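Local coordinates for MIPZ (Caulobacter crescentus, PDB 2XJ9), which is an ATPase that positions the division plane, probably acting as a cell-division inhibitor that dimerises with bound nucleotide and binds the nucleoid, at residues Phe212-Tyr224 with Gln249-Ser263. The protein carries 1 engineered substitution. Sequence-based numbering, arbitrary orientation.
Sequences FRIGPGLRDRVIY and QHLAARQELRALMHS. With AGS (phosphothiophosphoric acid-adenylate ester), chain D.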
ATOM      1  N   PHE A 212      11.640  17.554   7.565  1.00 39.87           N
ATOM      2  CA  PHE A 212      11.647  17.266   6.146  1.00 35.78           C
ATOM      3  C   PHE A 212      11.152  18.488   5.383  1.00 37.94           C
ATOM      4  O   PHE A 212      10.655  19.449   5.982  1.00 36.45           O
ATOM      5  CB  PHE A 212      10.834  16.013   5.813  1.00 34.48           C
ATOM      6  CG  PHE A 212       9.416  16.074   6.254  1.00 32.04           C
ATOM      7  CD1 PHE A 212       8.999  15.381   7.371  1.00 33.73           C
ATOM      8  CD2 PHE A 212       8.487  16.818   5.533  1.00 37.47           C
ATOM      9  CE1 PHE A 212       7.678  15.436   7.778  1.00 33.30           C
ATOM     10  CE2 PHE A 212       7.162  16.876   5.931  1.00 39.92           C
ATOM     11  CZ  PHE A 212       6.755  16.184   7.055  1.00 39.03           C
ATOM     12  N   ARG A 213      11.321  18.452   4.070  1.00 28.90           N
ATOM     13  CA  ARG A 213      10.810  19.488   3.216  1.00 30.29           C
ATOM     14  C   ARG A 213       9.908  18.879   2.154  1.00 34.93           C
ATOM     15  O   ARG A 213      10.185  17.817   1.611  1.00 37.40           O
ATOM     16  CB  ARG A 213      11.956  20.249   2.575  1.00 30.96           C
ATOM     17  CG  ARG A 213      13.021  19.372   1.986  1.00 34.57           C
ATOM     18  CD  ARG A 213      14.013  20.170   1.167  1.00 27.43           C
ATOM     19  NE  ARG A 213      14.861  19.281   0.387  1.00 31.42           N
ATOM     20  CZ  ARG A 213      14.759  19.119  -0.928  1.00 28.67           C
ATOM     21  NH1 ARG A 213      13.861  19.805  -1.611  1.00 29.05           N
ATOM     22  NH2 ARG A 213      15.565  18.285  -1.566  1.00 24.48           N
ATOM     23  N   ILE A 214       8.818  19.563   1.865  1.00 31.41           N
ATOM     24  CA  ILE A 214       7.836  19.035   0.946  1.00 36.52           C
ATOM     25  C   ILE A 214       8.265  19.207  -0.509  1.00 40.73           C
ATOM     26  O   ILE A 214       8.738  20.266  -0.917  1.00 42.23           O
ATOM     27  CB  ILE A 214       6.467  19.684   1.181  1.00 30.68           C
ATOM     28  CG1 ILE A 214       6.049  19.484   2.633  1.00 29.92           C
ATOM     29  CG2 ILE A 214       5.441  19.110   0.231  1.00 32.51           C
ATOM     30  CD1 ILE A 214       5.046  20.480   3.104  1.00 40.38           C
ATOM     31  N   GLY A 215       8.118  18.142  -1.285  1.00 35.09           N
ATOM     32  CA  GLY A 215       8.392  18.197  -2.704  1.00 33.10           C
ATOM     33  C   GLY A 215       7.100  18.223  -3.510  1.00 39.31           C
ATOM     34  O   GLY A 215       5.994  18.042  -2.965  1.00 29.29           O
ATOM     35  N   PRO A 216       7.238  18.420  -4.828  1.00 31.79           N
ATOM     36  CA  PRO A 216       6.128  18.501  -5.781  1.00 30.80           C
ATOM     37  C   PRO A 216       5.452  17.149  -6.000  1.00 38.96           C
ATOM     38  O   PRO A 216       6.135  16.127  -6.168  1.00 30.23           O
ATOM     39  CB  PRO A 216       6.808  18.941  -7.084  1.00 32.03           C
ATOM     40  CG  PRO A 216       8.313  18.954  -6.802  1.00 29.88           C
ATOM     41  CD  PRO A 216       8.533  18.262  -5.506  1.00 33.61           C
ATOM     42  N   GLY A 217       4.120  17.144  -6.011  1.00 44.36           N
ATOM     43  CA  GLY A 217       3.370  15.910  -6.172  1.00 44.23           C
ATOM     44  C   GLY A 217       3.402  15.299  -7.567  1.00 45.44           C
ATOM     45  O   GLY A 217       3.664  15.987  -8.553  1.00 47.78           O
ATOM     46  N   LEU A 218       3.162  13.991  -7.645  1.00 38.91           N
ATOM     47  CA  LEU A 218       2.724  13.378  -8.896  1.00 41.46           C
ATOM     48  C   LEU A 218       1.204  13.239  -8.879  1.00 40.71           C
ATOM     49  O   LEU A 218       0.580  13.231  -7.819  1.00 37.85           O
ATOM     50  CB  LEU A 218       3.348  12.009  -9.086  1.00 39.44           C
ATOM     51  CG  LEU A 218       4.875  11.939  -9.020  1.00 38.82           C
ATOM     52  CD1 LEU A 218       5.355  10.569  -9.532  1.00 30.89           C
ATOM     53  CD2 LEU A 218       5.484  13.063  -9.826  1.00 38.63           C
ATOM     54  N   ARG A 219       0.595  13.142 -10.045  1.00 38.44           N
ATOM     55  CA  ARG A 219      -0.846  13.008 -10.078  1.00 34.47           C
ATOM     56  C   ARG A 219      -1.165  11.611 -10.519  1.00 34.79           C
ATOM     57  O   ARG A 219      -0.348  10.955 -11.148  1.00 36.31           O
ATOM     58  CB  ARG A 219      -1.457  14.026 -11.024  1.00 38.54           C
ATOM     59  CG  ARG A 219      -1.229  15.444 -10.561  1.00 43.60           C
ATOM     60  CD  ARG A 219      -2.211  16.394 -11.208  1.00 60.44           C
ATOM     61  NE  ARG A 219      -3.513  15.761 -11.410  1.00 76.86           N
ATOM     62  CZ  ARG A 219      -4.638  16.422 -11.681  1.00 89.88           C
ATOM     63  NH1 ARG A 219      -5.777  15.758 -11.849  1.00 88.11           N
ATOM     64  NH2 ARG A 219      -4.626  17.748 -11.775  1.00 90.59           N
ATOM     65  N   ASP A 220      -2.352  11.149 -10.164  1.00 38.27           N
ATOM     66  CA  ASP A 220      -2.834   9.845 -10.585  1.00 35.00           C
ATOM     67  C   ASP A 220      -2.823   9.799 -12.116  1.00 30.61           C
ATOM     68  O   ASP A 220      -3.437  10.622 -12.768  1.00 31.94           O
ATOM     69  CB  ASP A 220      -4.241   9.638 -10.006  1.00 36.42           C
ATOM     70  CG  ASP A 220      -4.682   8.192 -10.008  1.00 44.13           C
ATOM     71  OD1 ASP A 220      -3.861   7.305 -10.314  1.00 46.05           O
ATOM     72  OD2 ASP A 220      -5.864   7.940  -9.690  1.00 51.77           O
ATOM     73  N   ARG A 221      -2.101   8.852 -12.696  1.00 28.59           N
ATOM     74  CA  ARG A 221      -1.949   8.821 -14.137  1.00 23.43           C
ATOM     75  C   ARG A 221      -1.673   7.432 -14.639  1.00 29.42           C
ATOM     76  O   ARG A 221      -0.655   6.836 -14.304  1.00 38.48           O
ATOM     77  CB  ARG A 221      -0.786   9.695 -14.544  1.00 28.82           C
ATOM     78  CG  ARG A 221      -1.068  11.156 -14.439  1.00 33.81           C
ATOM     79  CD  ARG A 221      -0.359  11.890 -15.555  1.00 42.00           C
ATOM     80  NE  ARG A 221      -0.840  13.255 -15.680  1.00 50.16           N
ATOM     81  CZ  ARG A 221      -0.321  14.273 -15.008  1.00 51.08           C
ATOM     82  NH1 ARG A 221       0.688  14.059 -14.176  1.00 45.72           N
ATOM     83  NH2 ARG A 221      -0.807  15.497 -15.168  1.00 42.22           N
ATOM     84  N   VAL A 222      -2.555   6.933 -15.483  1.00 19.92           N
ATOM     85  CA  VAL A 222      -2.396   5.621 -16.088  1.00 26.47           C
ATOM     86  C   VAL A 222      -0.978   5.307 -16.563  1.00 30.64           C
ATOM     87  O   VAL A 222      -0.526   4.173 -16.464  1.00 29.37           O
ATOM     88  CB  VAL A 222      -3.328   5.484 -17.313  1.00 35.45           C
ATOM     89  CG1 VAL A 222      -3.689   4.023 -17.547  1.00 39.13           C
ATOM     90  CG2 VAL A 222      -4.579   6.336 -17.118  1.00 45.87           C
ATOM     91  N   ILE A 223      -0.300   6.310 -17.108  1.00 30.89           N
ATOM     92  CA  ILE A 223       1.003   6.123 -17.719  1.00 32.09           C
ATOM     93  C   ILE A 223       2.066   5.781 -16.665  1.00 32.64           C
ATOM     94  O   ILE A 223       3.142   5.242 -16.987  1.00 36.88           O
ATOM     95  CB  ILE A 223       1.426   7.370 -18.559  1.00 32.72           C
ATOM     96  CG1 ILE A 223       2.701   7.090 -19.353  1.00 32.94           C
ATOM     97  CG2 ILE A 223       1.606   8.585 -17.674  1.00 31.11           C
ATOM     98  CD1 ILE A 223       2.543   5.985 -20.374  1.00 34.48           C
ATOM     99  N   TYR A 224       1.755   6.072 -15.404  1.00 26.89           N
ATOM    100  CA  TYR A 224       2.678   5.760 -14.312  1.00 29.32           C
ATOM    101  C   TYR A 224       2.576   4.303 -13.882  1.00 34.81           C
ATOM    102  O   TYR A 224       3.316   3.848 -13.002  1.00 28.70           O
ATOM    103  CB  TYR A 224       2.402   6.648 -13.110  1.00 23.02           C
ATOM    104  CG  TYR A 224       2.881   8.084 -13.243  1.00 31.03           C
ATOM    105  CD1 TYR A 224       3.986   8.408 -14.019  1.00 33.32           C
ATOM    106  CD2 TYR A 224       2.221   9.118 -12.597  1.00 27.20           C
ATOM    107  CE1 TYR A 224       4.413   9.722 -14.142  1.00 28.70           C
ATOM    108  CE2 TYR A 224       2.645  10.414 -12.716  1.00 32.15           C
ATOM    109  CZ  TYR A 224       3.743  10.709 -13.486  1.00 32.14           C
ATOM    110  OH  TYR A 224       4.173  12.002 -13.599  1.00 41.00           O
ATOM    111  N   GLN A 249      -1.527  13.445 -21.983  1.00 68.67           N
ATOM    112  CA  GLN A 249      -0.972  13.219 -20.641  1.00 66.15           C
ATOM    113  C   GLN A 249       0.573  13.080 -20.568  1.00 64.56           C
ATOM    114  O   GLN A 249       1.181  13.468 -19.569  1.00 59.66           O
ATOM    115  CB  GLN A 249      -1.625  11.992 -19.990  1.00 66.09           C
ATOM    116  CG  GLN A 249      -3.155  11.991 -19.966  1.00 69.11           C
ATOM    117  CD  GLN A 249      -3.769  12.202 -18.564  1.00 71.84           C
ATOM    118  OE1 GLN A 249      -4.953  12.537 -18.449  1.00 68.56           O
ATOM    119  NE2 GLN A 249      -2.972  12.004 -17.504  1.00 44.12           N
ATOM    120  N   HIS A 250       1.204  12.537 -21.607  1.00 48.66           N
ATOM    121  CA  HIS A 250       2.636  12.270 -21.547  1.00 43.29           C
ATOM    122  C   HIS A 250       3.436  13.513 -21.200  1.00 52.78           C
ATOM    123  O   HIS A 250       4.359  13.456 -20.390  1.00 61.56           O
ATOM    124  CB  HIS A 250       3.142  11.689 -22.864  1.00 54.21           C
ATOM    125  CG  HIS A 250       2.521  10.377 -23.215  1.00 70.71           C
ATOM    126  ND1 HIS A 250       1.489   9.828 -22.482  1.00 62.50           N
ATOM    127  CD2 HIS A 250       2.780   9.505 -24.219  1.00 73.82           C
ATOM    128  CE1 HIS A 250       1.140   8.672 -23.018  1.00 58.42           C
ATOM    129  NE2 HIS A 250       1.905   8.455 -24.073  1.00 76.14           N
ATOM    130  N   LEU A 251       3.085  14.640 -21.805  1.00 56.34           N
ATOM    131  CA  LEU A 251       3.864  15.848 -21.613  1.00 54.94           C
ATOM    132  C   LEU A 251       3.741  16.364 -20.192  1.00 49.40           C
ATOM    133  O   LEU A 251       4.736  16.733 -19.583  1.00 57.77           O
ATOM    134  CB  LEU A 251       3.467  16.921 -22.629  1.00 67.19           C
ATOM    135  CG  LEU A 251       3.646  16.501 -24.096  1.00 64.66           C
ATOM    136  CD1 LEU A 251       3.364  17.676 -25.030  1.00 59.22           C
ATOM    137  CD2 LEU A 251       5.047  15.912 -24.348  1.00 63.97           C
ATOM    138  N   ALA A 252       2.532  16.383 -19.651  1.00 44.94           N
ATOM    139  CA  ALA A 252       2.366  16.804 -18.268  1.00 47.25           C
ATOM    140  C   ALA A 252       3.174  15.900 -17.336  1.00 46.79           C
ATOM    141  O   ALA A 252       3.712  16.348 -16.318  1.00 42.30           O
ATOM    142  CB  ALA A 252       0.915  16.779 -17.884  1.00 43.72           C
ATOM    143  N   ALA A 253       3.251  14.627 -17.699  1.00 44.07           N
ATOM    144  CA  ALA A 253       3.929  13.624 -16.883  1.00 45.80           C
ATOM    145  C   ALA A 253       5.446  13.823 -16.818  1.00 48.24           C
ATOM    146  O   ALA A 253       6.038  13.861 -15.728  1.00 41.68           O
ATOM    147  CB  ALA A 253       3.600  12.215 -17.384  1.00 40.66           C
ATOM    148  N   ARG A 254       6.076  13.937 -17.982  1.00 44.88           N
ATOM    149  CA  ARG A 254       7.513  14.098 -18.007  1.00 43.67           C
ATOM    150  C   ARG A 254       7.846  15.438 -17.366  1.00 51.09           C
ATOM    151  O   ARG A 254       8.940  15.631 -16.816  1.00 56.28           O
ATOM    152  CB  ARG A 254       8.038  14.004 -19.429  1.00 47.39           C
ATOM    153  CG  ARG A 254       7.907  15.276 -20.230  1.00 66.10           C
ATOM    154  CD  ARG A 254       8.031  14.984 -21.714  1.00 73.13           C
ATOM    155  NE  ARG A 254       8.963  13.916 -21.925  1.00 90.14           N
ATOM    156  CZ  ARG A 254       8.818  12.705 -22.456  1.00 89.83           C
ATOM    157  NH1 ARG A 254       9.916  11.974 -22.451  1.00 79.87           N
ATOM    158  NH2 ARG A 254       7.699  12.212 -22.986  1.00 81.32           N
ATOM    159  N   GLN A 255       6.883  16.353 -17.421  1.00 44.81           N
ATOM    160  CA  GLN A 255       6.968  17.611 -16.683  1.00 47.92           C
ATOM    161  C   GLN A 255       7.144  17.405 -15.179  1.00 43.87           C
ATOM    162  O   GLN A 255       8.165  17.797 -14.629  1.00 48.87           O
ATOM    163  CB  GLN A 255       5.742  18.484 -16.953  1.00 49.35           C
ATOM    164  CG  GLN A 255       5.955  19.503 -18.052  1.00 55.05           C
ATOM    165  CD  GLN A 255       7.177  20.371 -17.791  1.00 76.58           C
ATOM    166  OE1 GLN A 255       7.548  21.207 -18.620  1.00 79.82           O
ATOM    167  NE2 GLN A 255       7.812  20.176 -16.631  1.00 67.94           N
ATOM    168  N   GLU A 256       6.150  16.798 -14.527  1.00 40.41           N
ATOM    169  CA  GLU A 256       6.183  16.525 -13.090  1.00 33.73           C
ATOM    170  C   GLU A 256       7.422  15.778 -12.659  1.00 38.66           C
ATOM    171  O   GLU A 256       7.982  16.054 -11.602  1.00 36.50           O
ATOM    172  CB  GLU A 256       5.016  15.648 -12.703  1.00 35.63           C
ATOM    173  CG  GLU A 256       3.691  16.290 -12.813  1.00 36.67           C
ATOM    174  CD  GLU A 256       2.602  15.305 -12.583  1.00 40.55           C
ATOM    175  OE1 GLU A 256       2.915  14.096 -12.595  1.00 45.72           O
ATOM    176  OE2 GLU A 256       1.442  15.724 -12.394  1.00 48.04           O
ATOM    177  N   LEU A 257       7.815  14.794 -13.456  1.00 32.53           N
ATOM    178  CA  LEU A 257       8.986  14.020 -13.146  1.00 29.80           C
ATOM    179  C   LEU A 257      10.164  14.963 -13.093  1.00 43.85           C
ATOM    180  O   LEU A 257      10.976  14.915 -12.161  1.00 49.67           O
ATOM    181  CB  LEU A 257       9.231  12.973 -14.212  1.00 29.43           C
ATOM    182  CG  LEU A 257       8.970  11.527 -13.818  1.00 34.46           C
ATOM    183  CD1 LEU A 257       7.927  11.428 -12.703  1.00 35.34           C
ATOM    184  CD2 LEU A 257       8.533  10.768 -15.052  1.00 31.15           C
ATOM    185  N   ARG A 258      10.257  15.825 -14.096  1.00 40.91           N
ATOM    186  CA  ARG A 258      11.350  16.786 -14.147  1.00 41.50           C
ATOM    187  C   ARG A 258      11.327  17.698 -12.919  1.00 37.36           C
ATOM    188  O   ARG A 258      12.318  17.815 -12.207  1.00 46.98           O
ATOM    189  CB  ARG A 258      11.300  17.595 -15.439  1.00 48.76           C
ATOM    190  CG  ARG A 258      12.563  18.368 -15.727  1.00 67.69           C
ATOM    191  CD  ARG A 258      12.487  19.038 -17.085  1.00 82.00           C
ATOM    192  NE  ARG A 258      12.402  18.052 -18.162  1.00 93.86           N
ATOM    193  CZ  ARG A 258      11.432  18.002 -19.077  1.00 91.87           C
ATOM    194  NH1 ARG A 258      11.456  17.052 -20.015  1.00 68.34           N
ATOM    195  NH2 ARG A 258      10.442  18.902 -19.062  1.00 76.98           N
ATOM    196  N   ALA A 259      10.193  18.320 -12.646  1.00 26.78           N
ATOM    197  CA  ALA A 259      10.084  19.146 -11.457  1.00 33.08           C
ATOM    198  C   ALA A 259      10.570  18.373 -10.255  1.00 39.81           C
ATOM    199  O   ALA A 259      11.380  18.864  -9.481  1.00 49.01           O
ATOM    200  CB  ALA A 259       8.680  19.572 -11.234  1.00 28.64           C
ATOM    201  N   LEU A 260      10.066  17.153 -10.111  1.00 41.10           N
ATOM    202  CA  LEU A 260      10.478  16.265  -9.030  1.00 40.93           C
ATOM    203  C   LEU A 260      12.006  16.122  -8.961  1.00 40.37           C
ATOM    204  O   LEU A 260      12.624  16.486  -7.960  1.00 45.38           O
ATOM    205  CB  LEU A 260       9.786  14.901  -9.164  1.00 35.06           C
ATOM    206  CG  LEU A 260       9.658  14.025  -7.907  1.00 32.22           C
ATOM    207  CD1 LEU A 260      10.515  12.783  -8.051  1.00 28.26           C
ATOM    208  CD2 LEU A 260      10.056  14.793  -6.642  1.00 33.97           C
ATOM    209  N   MET A 261      12.603  15.607 -10.028  1.00 35.88           N
ATOM    210  CA  MET A 261      14.053  15.482 -10.131  1.00 40.68           C
ATOM    211  C   MET A 261      14.837  16.709  -9.640  1.00 52.85           C
ATOM    212  O   MET A 261      15.874  16.575  -8.965  1.00 47.38           O
ATOM    213  CB  MET A 261      14.419  15.204 -11.576  1.00 43.26           C
ATOM    214  CG  MET A 261      13.944  13.864 -12.054  1.00 55.97           C
ATOM    215  SD  MET A 261      15.104  12.586 -11.557  1.00 54.16           S
ATOM    216  CE  MET A 261      16.497  13.025 -12.612  1.00 56.63           C
ATOM    217  N   HIS A 262      14.366  17.900 -10.001  1.00 46.13           N
ATOM    218  CA  HIS A 262      15.062  19.106  -9.595  1.00 50.40           C
ATOM    219  C   HIS A 262      15.042  19.236  -8.090  1.00 49.12           C
ATOM    220  O   HIS A 262      16.088  19.353  -7.443  1.00 51.59           O
ATOM    221  CB  HIS A 262      14.464  20.339 -10.268  1.00 50.37           C
ATOM    222  CG  HIS A 262      14.904  20.500 -11.691  1.00 77.64           C
ATOM    223  ND1 HIS A 262      15.049  21.726 -12.300  1.00 86.76           N
ATOM    224  CD2 HIS A 262      15.255  19.575 -12.618  1.00 79.81           C
ATOM    225  CE1 HIS A 262      15.458  21.550 -13.548  1.00 91.39           C
ATOM    226  NE2 HIS A 262      15.588  20.254 -13.766  1.00 79.04           N
ATOM    227  N   SER A 263      13.835  19.179  -7.553  1.00 36.79           N
ATOM    228  CA  SER A 263      13.587  19.302  -6.127  1.00 40.33           C
ATOM    229  C   SER A 263      14.395  18.331  -5.258  1.00 43.48           C
ATOM    230  O   SER A 263      14.550  18.552  -4.052  1.00 33.88           O
ATOM    231  CB  SER A 263      12.097  19.115  -5.851  1.00 38.53           C
ATOM    232  OG  SER A 263      11.831  19.282  -4.477  1.00 42.57           O
TER
HETATM  233  PG  AGS D1272       3.916  -1.331  -1.053  1.00 39.18           P
HETATM  234  S1G AGS D1272       3.694  -1.151   0.449  1.00 21.85           S
HETATM  235  O2G AGS D1272       3.109  -2.434  -1.702  1.00 23.85           O
HETATM  236  O3G AGS D1272       5.356  -1.393  -1.515  1.00 32.58           O
HETATM  237  PB  AGS D1272       4.249   1.026  -2.661  1.00 20.83           P
HETATM  238  O1B AGS D1272       4.565   2.200  -1.761  1.00 20.98           O
HETATM  239  O2B AGS D1272       5.281   0.211  -3.399  1.00 20.27           O
HETATM  240  O3B AGS D1272       3.364   0.028  -1.744  1.00 27.16           O
HETATM  241  PA  AGS D1272       3.212   1.413  -5.284  1.00 21.73           P
HETATM  242  O1A AGS D1272       4.399   2.149  -5.870  1.00 25.24           O
HETATM  243  O2A AGS D1272       2.999  -0.016  -5.627  1.00 16.91           O
HETATM  244  O3A AGS D1272       3.177   1.583  -3.706  1.00 22.25           O
HETATM  245  O5' AGS D1272       1.876   2.229  -5.618  1.00 24.87           O
HETATM  246  C5' AGS D1272       0.629   1.752  -5.143  1.00 23.47           C
HETATM  247  C4' AGS D1272      -0.344   1.546  -6.316  1.00 24.45           C
HETATM  248  O4' AGS D1272      -0.527   2.820  -6.876  1.00 28.71           O
HETATM  249  C3' AGS D1272       0.178   0.702  -7.465  1.00 21.46           C
HETATM  250  O3' AGS D1272      -0.917   0.042  -8.077  1.00 22.40           O
HETATM  251  C2' AGS D1272       0.731   1.656  -8.501  1.00 23.15           C
HETATM  252  O2' AGS D1272       0.578   1.063  -9.799  1.00 22.36           O
HETATM  253  C1' AGS D1272      -0.146   2.865  -8.251  1.00 24.68           C
HETATM  254  N9  AGS D1272       0.408   4.235  -8.332  1.00 30.78           N
HETATM  255  C8  AGS D1272       1.301   4.791  -7.479  1.00 34.78           C
HETATM  256  N7  AGS D1272       1.553   6.090  -7.805  1.00 36.68           N
HETATM  257  C5  AGS D1272       0.781   6.367  -8.872  1.00 28.44           C
HETATM  258  C6  AGS D1272       0.552   7.535  -9.708  1.00 26.56           C
HETATM  259  N6  AGS D1272       1.219   8.678  -9.454  1.00 33.91           N
HETATM  260  N1  AGS D1272      -0.340   7.410 -10.712  1.00 28.28           N
HETATM  261  C2  AGS D1272      -1.004   6.274 -10.980  1.00 23.59           C
HETATM  262  N3  AGS D1272      -0.845   5.165 -10.263  1.00 22.28           N
HETATM  263  C4  AGS D1272       0.016   5.159  -9.214  1.00 29.75           C
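With CG anti to the carbonyl carbon (chi1 -68°) and the chain extended beyond it, Glu256 stands off helix 249-263 and carries its carboxylate up to Tyr224, whose own CG takes the same position beside the backbone N. Tyr224 OH donates to Glu256 OE1 at 2.6 Å, meeting the oxygen nearly head-on, with ring and carboxylate close to coplanar. Arg221 NH1 forms a salt bridge with Glu256 OE2 (2.6 Å), though the modelled place of NH1 is doubtful. Ala252 and Ala253 pass across one face of the Arg221 guanidinium, and Arg219 CB lies over the opposite face, toward its rim.

On the nucleotide side, the backbone reads the adenine: Arg221 N donates to AGS N1 (3.0 Å), while AGS N6 donates a hydrogen bond to Arg219 O (3.2 Å). Tyr224 CD2 lies 3.3 Å from AGS N6. Leu218 CD1 sits over one face of the Tyr224 ring, toward the rim, its CD2 resting on Glu256 CB; His24 of helix 18-30 meets this ring edge-to-face. Replacing Tyr224 by an alanine would probably open a gap beside the adenine and under Leu218, and leave Glu256 OE1 without its hydroxyl donor.

Farther along, Pro216 CD packs 4.0 Å from Leu260 CD2. At the end of the helix the Arg213 guanidinium grips a single acceptor with both terminal nitrogens, NH2 reaching Ser263 O at 2.7 Å within the carbonyl plane, and NH2 is also salt-bridged to Asp180. Strand 213-215 is one of the two edge strands of the parallel sheet of this P-loop ATPase, so the helix is tied to the sheet edge at its C-terminal end and, from Glu256 midway along it, to the adenine-binding loop. Arg213 would be expected to suit the negative end of the helix dipole, and Glu256, facing Arg221 and a hydroxyl donor, is likely to stay ionised as a second shell behind the base.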